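GH127 beta-L-arabinofuranoside (Geobacillus stearothermophilus, PDB 4QK0) probably hydrolyses beta-L-arabinofuranosides, releasing beta-linked L-arabinofuranose from the ends of sugar chains. Local coordinates at residues 28-33 with 416-421; 86-91 with 424-429. One frame throughout, in Å; residues are numbered along the deposited sequence.

Contact 1. Residues 28-33 with 416-421; sequences DVVRHE and NLARLI
Val30 points from helix 22-42 toward helix 413-422 and plants one methyl on each of two residues there, Ala418 and Ile421. The split follows from its first torsion: CG1 stands anti to the backbone N (chi1 168°) and reaches Ala418, while CG2, anti to the carbonyl carbon, reaches Ile421. Val30 CG1 rests 3.7 Å from Ala418 CB and 4.0 Å from Ala418 CA, so this methyl meets the backbone of the second helix almost as closely as its side chain. Alanine suits the place because its single methyl lets the two backbones draw together; the CA atoms of Val30 and Ala418 lie only 5.8 Å apart. Three residues further along, one turn on, Ile421 offers a larger surface. Its CG2 methyl comes to 3.7 Å from Val30 CG2, and its CD1, at the end of the longer branch, stays within 4.1 Å of that same Val30 CG2. The two branched side chains cross obliquely, and Val30 CG2 lies against the fork of the isoleucine, with Ile421 CB also close. No hydrogen bond passes between the segments: all three touching residues are buried and aliphatic, and the contact is purely van der Waals. This is helix-to-helix packing within the catalytic domain, whose clan is built on an (alpha/alpha)6 barrel. Ile35, a little further along helix 22-42, touches both Val30 and Ala418, and Tyr26 and Ile27 of that helix reach Ile421. Elsewhere on helix 413-422, Arg419 packs on helix 334-350 along with Leu417, and forms a salt bridge with Glu84 of helix 76-92.

Contact 2. Residues 86-91 with 424-429; sequences VAYLLE and IGHYIY
Tyr88, Glu91 and His426 all carry CG anti to the carbonyl carbon and beside the backbone N. From Glu91 (chi1 -75°) the chain then runs out extended, taking its carboxylate to the imidazole of His426. The contact belongs to the (alpha/alpha)6-barrel catalytic domain, where helix 76-92 meets the loop that follows helix 413-422. Glu91 and His426 approach from opposite directions, and Glu91 OE1 lies at the edge of the imidazole, near the ring plane. The carboxylate itself is twisted 46° from that plane. The imidazole has probably been modelled turned over, so which ring atom faces the carboxylate is doubtful; in the deposited orientation Glu91 OE1 is 3.2 Å from His426 NE2, and a ring turned back might donate a hydrogen bond. An acid and a histidine suit this partly exposed place, where polar ends need not be fully buried. A leucine in place of Glu91 would probably leave the imidazole edge without its acidic neighbour and make its orientation less well fixed. Tyr88, one turn earlier and buried, supplies a broad apolar ring beside the same imidazole. The two rings meet obliquely, their planes at 80° and their centroids 5.3 Å apart. Arg345 of helix 334-350 also touches His426. On the loop, a backbone bond from Tyr427 N to Ile424 O (3.0 Å) closes the turn that carries His426. At the far end of the tyrosine, Tyr88 OH is hydrogen-bonded to Glu84 OE2, one helical turn back.

Contact 1 is fully buried and entirely aliphatic, whereas contact 2 is only partly buried and pairs aromatic with ionisable groups. Their centres lie about 11 Å apart, and they share a framework: 416-421 and 424-429 are the helix and the loop that follows it, while 28-33 and 86-91 sit on two neighbouring helices, 22-42 and 76-92, that pack against it. Direct ties join the two: Arg31 NH2 probably donates a hydrogen bond to Leu89 O, Tyr88 CD2 packs on Arg419 O, and Leu420 CD1 touches the Tyr427 ring at CE1. Close helix packing thus accompanies small, branched side chains, and the more open loop approach is spanned by longer, polar-ended ones.

Contact 1. Residues 28-33 with 416-421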
# COMPACT_ATOMS: atom_id res chain seq x y z
N ASP A 28 -22.88 20.71 21.57
CA ASP A 28 -22.45 22.08 21.82
C ASP A 28 -21.36 22.51 20.90
O ASP A 28 -21.36 23.65 20.41
CB ASP A 28 -22.02 22.27 23.29
CG ASP A 28 -23.22 22.14 24.27
OD1 ASP A 28 -24.39 22.30 23.82
OD2 ASP A 28 -23.00 21.90 25.50
N VAL A 29 -20.40 21.61 20.67
CA VAL A 29 -19.33 21.89 19.71
C VAL A 29 -19.88 22.08 18.32
O VAL A 29 -19.48 23.00 17.58
CB VAL A 29 -18.26 20.79 19.73
CG1 VAL A 29 -17.38 20.87 18.50
CG2 VAL A 29 -17.41 20.91 20.99
N VAL A 30 -20.79 21.21 17.90
CA VAL A 30 -21.38 21.39 16.56
C VAL A 30 -22.12 22.71 16.44
O VAL A 30 -22.06 23.40 15.42
CB VAL A 30 -22.35 20.21 16.23
CG1 VAL A 30 -23.19 20.51 15.01
CG2 VAL A 30 -21.58 18.95 15.97
N ARG A 31 -22.85 23.07 17.51
CA ARG A 31 -23.68 24.27 17.50
C ARG A 31 -22.86 25.55 17.52
O ARG A 31 -23.18 26.49 16.79
CB ARG A 31 -24.65 24.28 18.71
CG ARG A 31 -25.58 25.53 18.75
CD ARG A 31 -26.52 25.48 19.94
NE ARG A 31 -27.65 24.66 19.54
CZ ARG A 31 -27.98 23.49 20.04
NH1 ARG A 31 -27.31 22.97 21.05
NH2 ARG A 31 -29.03 22.86 19.53
N HIS A 32 -21.81 25.58 18.34
CA HIS A 32 -21.07 26.84 18.51
C HIS A 32 -19.86 26.98 17.62
O HIS A 32 -19.53 28.08 17.25
CB HIS A 32 -20.70 27.03 19.97
CG HIS A 32 -21.89 27.14 20.85
ND1 HIS A 32 -22.10 26.32 21.94
CD2 HIS A 32 -23.00 27.92 20.75
CE1 HIS A 32 -23.26 26.62 22.50
NE2 HIS A 32 -23.83 27.58 21.79
N GLU A 33 -19.23 25.88 17.21
CA GLU A 33 -18.04 25.93 16.35
C GLU A 33 -18.30 25.44 14.93
O GLU A 33 -18.05 26.16 13.97
CB GLU A 33 -16.92 25.11 17.00
CG GLU A 33 -15.71 24.89 16.09
CD GLU A 33 -15.02 26.20 15.70
OE1 GLU A 33 -14.62 26.35 14.50
OE2 GLU A 33 -14.86 27.07 16.60
N ASN A 416 -21.32 16.75 7.30
CA ASN A 416 -21.69 15.38 7.47
C ASN A 416 -21.63 14.99 8.93
O ASN A 416 -22.65 14.53 9.44
CB ASN A 416 -20.95 14.44 6.54
CG ASN A 416 -21.89 13.75 5.53
OD1 ASN A 416 -21.88 14.10 4.35
ND2 ASN A 416 -22.70 12.77 5.99
N LEU A 417 -20.52 15.15 9.65
CA LEU A 417 -20.54 14.78 11.09
C LEU A 417 -21.53 15.59 11.89
O LEU A 417 -22.17 15.09 12.77
CB LEU A 417 -19.22 14.93 11.78
CG LEU A 417 -18.39 13.67 11.99
CD1 LEU A 417 -17.05 14.11 12.57
CD2 LEU A 417 -19.04 12.64 12.90
N ALA A 418 -21.63 16.85 11.58
CA ALA A 418 -22.59 17.72 12.24
C ALA A 418 -24.01 17.15 12.18
O ALA A 418 -24.71 17.18 13.19
CB ALA A 418 -22.59 19.09 11.62
N ARG A 419 -24.47 16.70 11.00
CA ARG A 419 -25.86 16.26 10.90
C ARG A 419 -26.10 15.01 11.69
O ARG A 419 -27.16 14.89 12.30
CB ARG A 419 -26.35 16.12 9.47
CG ARG A 419 -25.73 15.02 8.65
CD ARG A 419 -26.32 15.07 7.25
NE ARG A 419 -25.79 14.01 6.42
CZ ARG A 419 -26.49 13.28 5.56
NH1 ARG A 419 -27.80 13.45 5.41
NH2 ARG A 419 -25.86 12.34 4.85
N LEU A 420 -25.11 14.13 11.79
CA LEU A 420 -25.27 12.97 12.67
C LEU A 420 -25.28 13.31 14.17
O LEU A 420 -26.17 12.87 14.95
CB LEU A 420 -24.17 11.95 12.40
CG LEU A 420 -24.18 10.75 13.34
CD1 LEU A 420 -25.49 9.98 13.18
CD2 LEU A 420 -23.04 9.82 13.03
N ILE A 421 -24.28 14.07 14.60
CA ILE A 421 -24.13 14.38 16.01
C ILE A 421 -25.35 15.13 16.47
O ILE A 421 -25.87 14.89 17.56
CB ILE A 421 -22.85 15.22 16.25
CG1 ILE A 421 -21.60 14.32 16.19
CG2 ILE A 421 -22.89 15.91 17.59
CD1 ILE A 421 -20.31 15.08 16.17

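Contact 2. Residues 86-91 with 424-429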
# COMPACT_ATOMS: atom_id res chain seq x y z
N VAL A 86 -28.69 22.08 10.74
CA VAL A 86 -29.29 23.24 11.42
C VAL A 86 -30.69 22.89 11.92
O VAL A 86 -31.01 23.15 13.06
CB VAL A 86 -29.31 24.46 10.47
CG1 VAL A 86 -30.33 25.48 10.90
CG2 VAL A 86 -27.93 25.11 10.39
N ALA A 87 -31.46 22.22 11.07
CA ALA A 87 -32.76 21.64 11.47
C ALA A 87 -32.69 20.87 12.74
O ALA A 87 -33.49 21.10 13.67
CB ALA A 87 -33.30 20.75 10.37
N TYR A 88 -31.72 19.96 12.85
CA TYR A 88 -31.61 19.15 14.07
C TYR A 88 -31.19 20.00 15.24
O TYR A 88 -31.60 19.73 16.38
CB TYR A 88 -30.64 17.97 13.91
CG TYR A 88 -31.00 17.03 12.78
CD1 TYR A 88 -32.30 16.59 12.59
CD2 TYR A 88 -30.03 16.55 11.91
CE1 TYR A 88 -32.63 15.70 11.57
CE2 TYR A 88 -30.35 15.69 10.88
CZ TYR A 88 -31.65 15.26 10.72
OH TYR A 88 -31.96 14.42 9.68
N LEU A 89 -30.36 21.00 14.98
CA LEU A 89 -29.95 21.88 16.08
C LEU A 89 -31.15 22.63 16.66
O LEU A 89 -31.27 22.80 17.89
CB LEU A 89 -28.88 22.86 15.63
CG LEU A 89 -27.52 22.17 15.48
CD1 LEU A 89 -26.53 23.17 14.89
CD2 LEU A 89 -26.97 21.66 16.78
N LEU A 90 -32.01 23.10 15.77
CA LEU A 90 -33.21 23.81 16.17
C LEU A 90 -34.22 22.98 16.93
O LEU A 90 -35.01 23.55 17.65
CB LEU A 90 -33.90 24.44 14.96
CG LEU A 90 -33.09 25.51 14.23
CD1 LEU A 90 -33.79 25.97 12.97
CD2 LEU A 90 -32.80 26.72 15.12
N GLU A 91 -34.24 21.66 16.77
CA GLU A 91 -35.07 20.78 17.60
C GLU A 91 -34.66 20.81 19.05
O GLU A 91 -35.48 20.53 19.91
CB GLU A 91 -34.98 19.31 17.17
CG GLU A 91 -35.72 18.94 15.91
CD GLU A 91 -35.75 17.43 15.65
OE1 GLU A 91 -34.80 16.72 16.04
OE2 GLU A 91 -36.74 16.95 15.03
N ILE A 424 -28.29 12.93 17.20
CA ILE A 424 -28.00 11.73 17.95
C ILE A 424 -29.24 11.26 18.74
O ILE A 424 -29.44 10.06 18.94
CB ILE A 424 -26.77 11.92 18.88
CG1 ILE A 424 -26.42 10.65 19.64
CG2 ILE A 424 -27.00 12.97 19.91
CD1 ILE A 424 -25.84 9.59 18.74
N GLY A 425 -30.04 12.21 19.19
CA GLY A 425 -31.23 11.90 19.96
C GLY A 425 -32.20 10.98 19.26
O GLY A 425 -32.88 10.20 19.90
N HIS A 426 -32.21 11.03 17.93
CA HIS A 426 -33.10 10.21 17.13
C HIS A 426 -32.68 8.74 17.10
O HIS A 426 -33.42 7.93 16.61
CB HIS A 426 -33.08 10.61 15.67
CG HIS A 426 -33.55 12.00 15.39
ND1 HIS A 426 -33.52 12.98 16.35
CD2 HIS A 426 -33.97 12.59 14.25
CE1 HIS A 426 -33.95 14.11 15.83
NE2 HIS A 426 -34.23 13.90 14.56
N TYR A 427 -31.49 8.39 17.60
CA TYR A 427 -31.02 7.01 17.53
C TYR A 427 -31.13 6.26 18.86
O TYR A 427 -30.85 5.07 18.92
CB TYR A 427 -29.54 6.94 17.01
CG TYR A 427 -29.39 7.48 15.62
CD1 TYR A 427 -29.40 8.86 15.38
CD2 TYR A 427 -29.32 6.64 14.53
CE1 TYR A 427 -29.31 9.39 14.09
CE2 TYR A 427 -29.23 7.15 13.24
CZ TYR A 427 -29.21 8.52 13.04
OH TYR A 427 -29.11 9.04 11.78
N ILE A 428 -31.43 6.95 19.93
CA ILE A 428 -31.39 6.31 21.25
C ILE A 428 -32.55 5.31 21.41
O ILE A 428 -32.35 4.22 21.95
CB ILE A 428 -31.45 7.37 22.36
CG1 ILE A 428 -30.25 8.31 22.25
CG2 ILE A 428 -31.44 6.73 23.74
CD1 ILE A 428 -30.34 9.52 23.12
N TYR A 429 -33.75 5.74 21.01
CA TYR A 429 -35.01 4.99 21.30
C TYR A 429 -35.75 4.70 20.02
O TYR A 429 -35.58 5.40 19.04
CB TYR A 429 -35.96 5.80 22.22
CG TYR A 429 -35.36 6.25 23.56
CD1 TYR A 429 -35.26 5.39 24.64
CD2 TYR A 429 -34.92 7.55 23.72
CE1 TYR A 429 -34.70 5.81 25.84
CE2 TYR A 429 -34.37 7.97 24.92
CZ TYR A 429 -34.26 7.10 25.97
OH TYR A 429 -33.70 7.56 27.17